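Local coordinates for protein platelet aggregation factor Sm-hPAF (Streptococcus mitis, PDB 4GWI) that binds fucose-containing Lewis glycans through the F-type lectin domain of lectinolysin, a toxin that probably forms pores in cholesterol-containing host membranes, at residues Thr47-Asn50 and Asn54-Trp57; Gly68-Tyr73 and Val89-Glu94. The protein carries 2 engineered substitutions. All blocks are in the same frame, centred on the assembly; numbering follows the deposited sequence.

Overall arrangement
From the N terminus the chain passes through strand 17-20 and a long loop to contact 1, where 47-50 folds back on 54-57 and closes a short loop, with three residues between its segments, beside the glycan pocket. Strand 56-61 then runs in the five-stranded sheet, and strand 64-74 follows in the second, smaller sheet. Contact 2 brings 68-73 of that strand face to face with 89-94, which starts on strand 87-92 of the five-stranded sheet; the connection it closes carries the pocket residues Arg-75, Asp-77, Gly-78 and Arg-83. The contacts are in series, neither nested nor crossed, with centres about 16 Å apart: one lies toward the sugar, the other between the two sheets.

Contact 1 (Thr47-Asn50 and Asn54-Trp57); sequences THTN and NAWW. With FUC (alpha-L-fucopyranose), chain B.
Behind the fucose pocket of this F-type lectin domain, Thr-47 and Thr-49 turn inward onto Ala-55 and Trp-57, while His-48 between them reaches out to the sugar. The inner contact is mostly one of methyl groups. CG2 of Thr-47 meets the pyrrole part of the Trp-57 indole obliquely, 4.1 Å from NE1, and the two side chains cross at about a right angle. The indole N-H itself is bound to the carbonyl of Ala-29. Thr-49 has OG1 between its backbone N and carbonyl carbon (chi1 64°), which sets that oxygen 3.5 Å from CB of Ala-55; the hydroxyl donates to Asn-50 O at 2.9 Å and also pairs with Leu-136 N. On the pocket side the His-48 imidazole is held by both nitrogens. ND1 donates to Thr-49 O at 2.7 Å, with the acceptor nearly in the ring plane, and NE2 lies 2.6 Å from O4 of the fucose in an almost straight bond (169°). These two in-plane partners fix the ring's rotation, so the Thr-49 carbonyl probably serves as a second shell that positions His-48 for the sugar, which Arg-75 and Arg-83 also bind. Strands flank the inner side: Trp-57, at the start of strand 56-61, packs against Ala-18 and Gln-20 of strand 17-20 and against Leu-138 and Val-141 of strand 138-145.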
loop_
_atom_site.group_PDB
_atom_site.type_symbol
_atom_site.label_atom_id
_atom_site.label_comp_id
_atom_site.label_asym_id
_atom_site.label_seq_id
_atom_site.Cartn_x
_atom_site.Cartn_y
_atom_site.Cartn_z
ATOM N N THR A 47 -0.015 -8.250 5.458
ATOM C CA THR A 47 -1.505 -8.326 5.432
ATOM C C THR A 47 -1.943 -9.448 4.464
ATOM O O THR A 47 -1.112 -10.024 3.727
ATOM C CB THR A 47 -2.082 -7.037 4.831
ATOM O OG1 THR A 47 -1.705 -6.876 3.436
ATOM C CG2 THR A 47 -1.554 -5.733 5.510
ATOM N N HIS A 48 -3.271 -9.706 4.484
ATOM C CA HIS A 48 -3.804 -10.720 3.496
ATOM C C HIS A 48 -5.283 -10.555 3.413
ATOM O O HIS A 48 -5.987 -10.570 4.444
ATOM C CB HIS A 48 -3.496 -12.156 4.090
ATOM C CG HIS A 48 -3.423 -13.242 3.071
ATOM N ND1 HIS A 48 -4.420 -13.515 2.146
ATOM C CD2 HIS A 48 -2.424 -14.197 2.908
ATOM C CE1 HIS A 48 -4.018 -14.604 1.410
ATOM N NE2 HIS A 48 -2.803 -15.010 1.860
ATOM N N THR A 49 -5.776 -10.352 2.176
ATOM C CA THR A 49 -7.233 -10.352 1.995
ATOM C C THR A 49 -7.699 -11.764 1.527
ATOM O O THR A 49 -6.868 -12.673 1.346
ATOM C CB THR A 49 -7.677 -9.382 0.916
ATOM O OG1 THR A 49 -7.167 -9.787 -0.369
ATOM C CG2 THR A 49 -7.084 -7.914 1.113
ATOM N N ASN A 50 -9.024 -11.876 1.373
ATOM C CA ASN A 50 -9.476 -13.107 0.722
ATOM C C ASN A 50 -8.945 -13.120 -0.711
ATOM O O ASN A 50 -8.573 -12.132 -1.301
ATOM C CB ASN A 50 -10.986 -13.064 0.678
ATOM C CG ASN A 50 -11.640 -13.156 2.054
ATOM O OD1 ASN A 50 -11.064 -13.714 2.984
ATOM N ND2 ASN A 50 -12.922 -12.779 2.116
ATOM N N ASN A 54 -10.477 -7.730 -7.480
ATOM C CA ASN A 54 -10.229 -6.318 -7.180
ATOM C C ASN A 54 -10.036 -6.063 -5.650
ATOM O O ASN A 54 -10.584 -5.130 -5.111
ATOM C CB ASN A 54 -11.409 -5.426 -7.680
ATOM C CG ASN A 54 -11.599 -5.574 -9.196
ATOM O OD1 ASN A 54 -10.647 -5.697 -9.967
ATOM N ND2 ASN A 54 -12.828 -5.765 -9.578
ATOM N N ALA A 55 -9.186 -6.894 -5.065
ATOM C CA ALA A 55 -8.866 -6.690 -3.600
ATOM C C ALA A 55 -8.179 -5.301 -3.458
ATOM O O ALA A 55 -7.487 -4.821 -4.371
ATOM C CB ALA A 55 -7.886 -7.780 -3.207
ATOM N N TRP A 56 -8.355 -4.736 -2.268
ATOM C CA TRP A 56 -7.708 -3.441 -2.048
ATOM C C TRP A 56 -7.338 -3.287 -0.544
ATOM O O TRP A 56 -7.873 -3.980 0.310
ATOM C CB TRP A 56 -8.602 -2.232 -2.546
ATOM C CG TRP A 56 -9.972 -2.181 -1.863
ATOM C CD1 TRP A 56 -11.186 -2.747 -2.350
ATOM C CD2 TRP A 56 -10.287 -1.730 -0.516
ATOM N NE1 TRP A 56 -12.210 -2.538 -1.436
ATOM C CE2 TRP A 56 -11.735 -1.942 -0.310
ATOM C CE3 TRP A 56 -9.566 -1.039 0.489
ATOM C CZ2 TRP A 56 -12.373 -1.641 0.926
ATOM C CZ3 TRP A 56 -10.205 -0.730 1.692
ATOM C CH2 TRP A 56 -11.595 -1.031 1.914
ATOM N N TRP A 57 -6.452 -2.315 -0.315
ATOM C CA TRP A 57 -6.025 -1.957 1.067
ATOM C C TRP A 57 -5.914 -0.446 1.079
ATOM O O TRP A 57 -5.574 0.182 0.040
ATOM C CB TRP A 57 -4.638 -2.624 1.240
ATOM C CG TRP A 57 -3.997 -2.190 2.547
ATOM C CD1 TRP A 57 -4.036 -2.906 3.804
ATOM C CD2 TRP A 57 -3.197 -1.009 2.778
ATOM N NE1 TRP A 57 -3.317 -2.159 4.780
ATOM C CE2 TRP A 57 -2.806 -1.061 4.188
ATOM C CE3 TRP A 57 -2.770 0.064 1.960
ATOM C CZ2 TRP A 57 -2.083 -0.035 4.781
ATOM C CZ3 TRP A 57 -2.029 1.094 2.548
ATOM C CH2 TRP A 57 -1.635 0.992 3.925
HETATM C C1 FUC B . 1.001 -19.590 1.607
HETATM C C2 FUC B . 0.126 -19.370 0.388
HETATM C C3 FUC B . -1.327 -19.392 0.752
HETATM C C4 FUC B . -1.569 -18.306 1.779
HETATM C C5 FUC B . -0.660 -18.600 2.953
HETATM C C6 FUC B . -0.836 -17.598 4.070
HETATM O O2 FUC B . 0.394 -20.391 -0.559
HETATM O O3 FUC B . -2.069 -19.164 -0.377
HETATM O O4 FUC B . -1.290 -17.064 1.191
HETATM O O5 FUC B . 0.682 -18.616 2.564
#

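Contact 2 (Gly68-Tyr73 and Val89-Glu94); sequences GKVKLY and VVLLNE
Val-89 points into the core between two sheets and meets Val-70 and Leu-72 on the facing strand. Its CB stands back, 5.5 Å from CG1 of Val-70, and the branching there sends out the two methyls that do the touching. With CG1 anti to the backbone N (chi1 -179°), that methyl comes to 4.2 Å from CG1 of Val-70. The other, CG2, ends 4.2 Å from CD1 of Leu-72, the two side chains running antiparallel where they pass. Thus Val-89 presents one methyl to each of two successive inward residues. Further along, Val-70 uses its second methyl, CG2, to reach CD2 of Leu-91 at 4.5 Å. The axes of strand segments 68-73 and 89-92 come within 9.8 Å, their directions at 136°, and the strands stack as opposing faces of the beta sandwich rather than as neighbours in one sheet. Phe-117 touches both Val-70 and Leu-91, and Val-141 lies beside Val-70 and Leu-72. A classic beta bulge, with Gly-68 and Lys-69 opposite Phe-144, precedes these residues in the strand. Every touching group is a buried aliphatic methyl and no polar bond links the two segments, so at this point dispersion and exclusion of water hold the sheets together.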
loop_
_atom_site.group_PDB
_atom_site.type_symbol
_atom_site.label_atom_id
_atom_site.label_comp_id
_atom_site.label_asym_id
_atom_site.label_seq_id
_atom_site.Cartn_x
_atom_site.Cartn_y
_atom_site.Cartn_z
ATOM N N GLY A 68 4.382 13.074 -1.463
ATOM C CA GLY A 68 5.344 12.986 -2.489
ATOM C C GLY A 68 5.860 11.581 -2.868
ATOM O O GLY A 68 6.381 11.388 -3.990
ATOM N N LYS A 69 5.724 10.657 -1.888
ATOM C CA LYS A 69 6.256 9.290 -2.162
ATOM C C LYS A 69 5.447 8.278 -1.389
ATOM O O LYS A 69 5.102 8.518 -0.208
ATOM C CB LYS A 69 7.770 9.167 -1.785
ATOM C CG LYS A 69 8.385 7.779 -2.104
ATOM C CD LYS A 69 9.839 7.862 -1.543
ATOM C CE LYS A 69 10.686 6.657 -1.741
ATOM N NZ LYS A 69 12.012 7.057 -1.126
ATOM N N VAL A 70 5.150 7.197 -2.069
ATOM C CA VAL A 70 4.513 6.025 -1.373
ATOM C C VAL A 70 5.428 4.834 -1.704
ATOM O O VAL A 70 5.786 4.604 -2.829
ATOM C CB VAL A 70 3.115 5.732 -1.946
ATOM C CG1 VAL A 70 2.517 4.408 -1.321
ATOM C CG2 VAL A 70 2.184 6.940 -1.597
ATOM N N LYS A 71 5.849 4.090 -0.631
ATOM C CA LYS A 71 6.768 2.953 -0.863
ATOM C C LYS A 71 6.021 1.671 -0.433
ATOM O O LYS A 71 5.490 1.659 0.661
ATOM C CB LYS A 71 8.014 3.115 0.032
ATOM C CG LYS A 71 9.085 2.155 -0.391
ATOM C CD LYS A 71 10.454 2.680 0.168
ATOM C CE LYS A 71 11.463 1.559 -0.123
ATOM N NZ LYS A 71 12.685 1.942 0.678
ATOM N N LEU A 72 5.958 0.718 -1.334
ATOM C CA LEU A 72 5.236 -0.540 -1.044
ATOM C C LEU A 72 6.393 -1.579 -0.802
ATOM O O LEU A 72 7.315 -1.702 -1.591
ATOM C CB LEU A 72 4.466 -1.054 -2.259
ATOM C CG LEU A 72 3.383 -0.085 -2.791
ATOM C CD1 LEU A 72 2.530 -0.908 -3.750
ATOM C CD2 LEU A 72 2.499 0.626 -1.769
ATOM N N TYR A 73 6.142 -2.425 0.175
ATOM C CA TYR A 73 7.052 -3.582 0.425
ATOM C C TYR A 73 6.247 -4.818 0.271
ATOM O O TYR A 73 5.208 -4.993 0.943
ATOM C CB TYR A 73 7.600 -3.512 1.847
ATOM C CG TYR A 73 8.476 -2.312 2.139
ATOM C CD1 TYR A 73 9.854 -2.501 2.242
ATOM C CD2 TYR A 73 7.941 -1.013 2.304
ATOM C CE1 TYR A 73 10.656 -1.416 2.529
ATOM C CE2 TYR A 73 8.764 0.086 2.571
ATOM C CZ TYR A 73 10.119 -0.159 2.676
ATOM O OH TYR A 73 10.938 0.884 3.017
ATOM N N VAL A 89 -1.917 2.328 -7.559
ATOM C CA VAL A 89 -1.741 3.104 -6.261
ATOM C C VAL A 89 -2.521 4.381 -6.462
ATOM O O VAL A 89 -2.292 5.128 -7.462
ATOM C CB VAL A 89 -0.265 3.360 -5.983
ATOM C CG1 VAL A 89 -0.063 4.127 -4.649
ATOM C CG2 VAL A 89 0.500 2.010 -5.914
ATOM N N VAL A 90 -3.401 4.674 -5.533
ATOM C CA VAL A 90 -4.395 5.743 -5.695
ATOM C C VAL A 90 -4.293 6.652 -4.502
ATOM O O VAL A 90 -4.121 6.238 -3.320
ATOM C CB VAL A 90 -5.821 5.154 -5.701
ATOM C CG1 VAL A 90 -6.816 6.219 -6.156
ATOM C CG2 VAL A 90 -5.898 3.981 -6.685
ATOM N N LEU A 91 -4.368 7.963 -4.775
ATOM C CA LEU A 91 -4.489 8.941 -3.710
ATOM C C LEU A 91 -5.903 9.526 -3.734
ATOM O O LEU A 91 -6.377 9.840 -4.824
ATOM C CB LEU A 91 -3.492 10.077 -3.877
ATOM C CG LEU A 91 -1.964 9.727 -3.906
ATOM C CD1 LEU A 91 -1.133 10.992 -3.983
ATOM C CD2 LEU A 91 -1.683 8.889 -2.635
ATOM N N LEU A 92 -6.534 9.648 -2.596
ATOM C CA LEU A 92 -7.913 10.187 -2.520
ATOM C C LEU A 92 -7.894 11.402 -1.611
ATOM O O LEU A 92 -7.181 11.484 -0.610
ATOM C CB LEU A 92 -8.908 9.196 -1.899
ATOM C CG LEU A 92 -8.881 7.806 -2.455
ATOM C CD1 LEU A 92 -10.020 7.112 -1.658
ATOM C CD2 LEU A 92 -9.231 7.811 -3.904
ATOM N N ASN A 93 -8.744 12.387 -1.961
ATOM C CA ASN A 93 -8.931 13.522 -1.062
ATOM C C ASN A 93 -9.857 13.191 0.140
ATOM O O ASN A 93 -10.306 12.032 0.340
ATOM C CB ASN A 93 -9.434 14.777 -1.894
ATOM C CG ASN A 93 -10.883 14.641 -2.362
ATOM O OD1 ASN A 93 -11.317 15.504 -3.257
ATOM N ND2 ASN A 93 -11.613 13.652 -2.008
ATOM N N GLU A 94 -10.169 14.183 0.973
ATOM C CA GLU A 94 -10.960 13.952 2.163
ATOM C C GLU A 94 -12.343 13.475 1.907
ATOM O O GLU A 94 -12.984 12.797 2.705
ATOM C CB GLU A 94 -10.950 15.252 3.024
ATOM C CG GLU A 94 -11.687 15.058 4.362
ATOM C CD GLU A 94 -13.114 15.603 4.406
ATOM O OE1 GLU A 94 -13.789 15.769 3.335
ATOM O OE2 GLU A 94 -13.566 15.852 5.561
#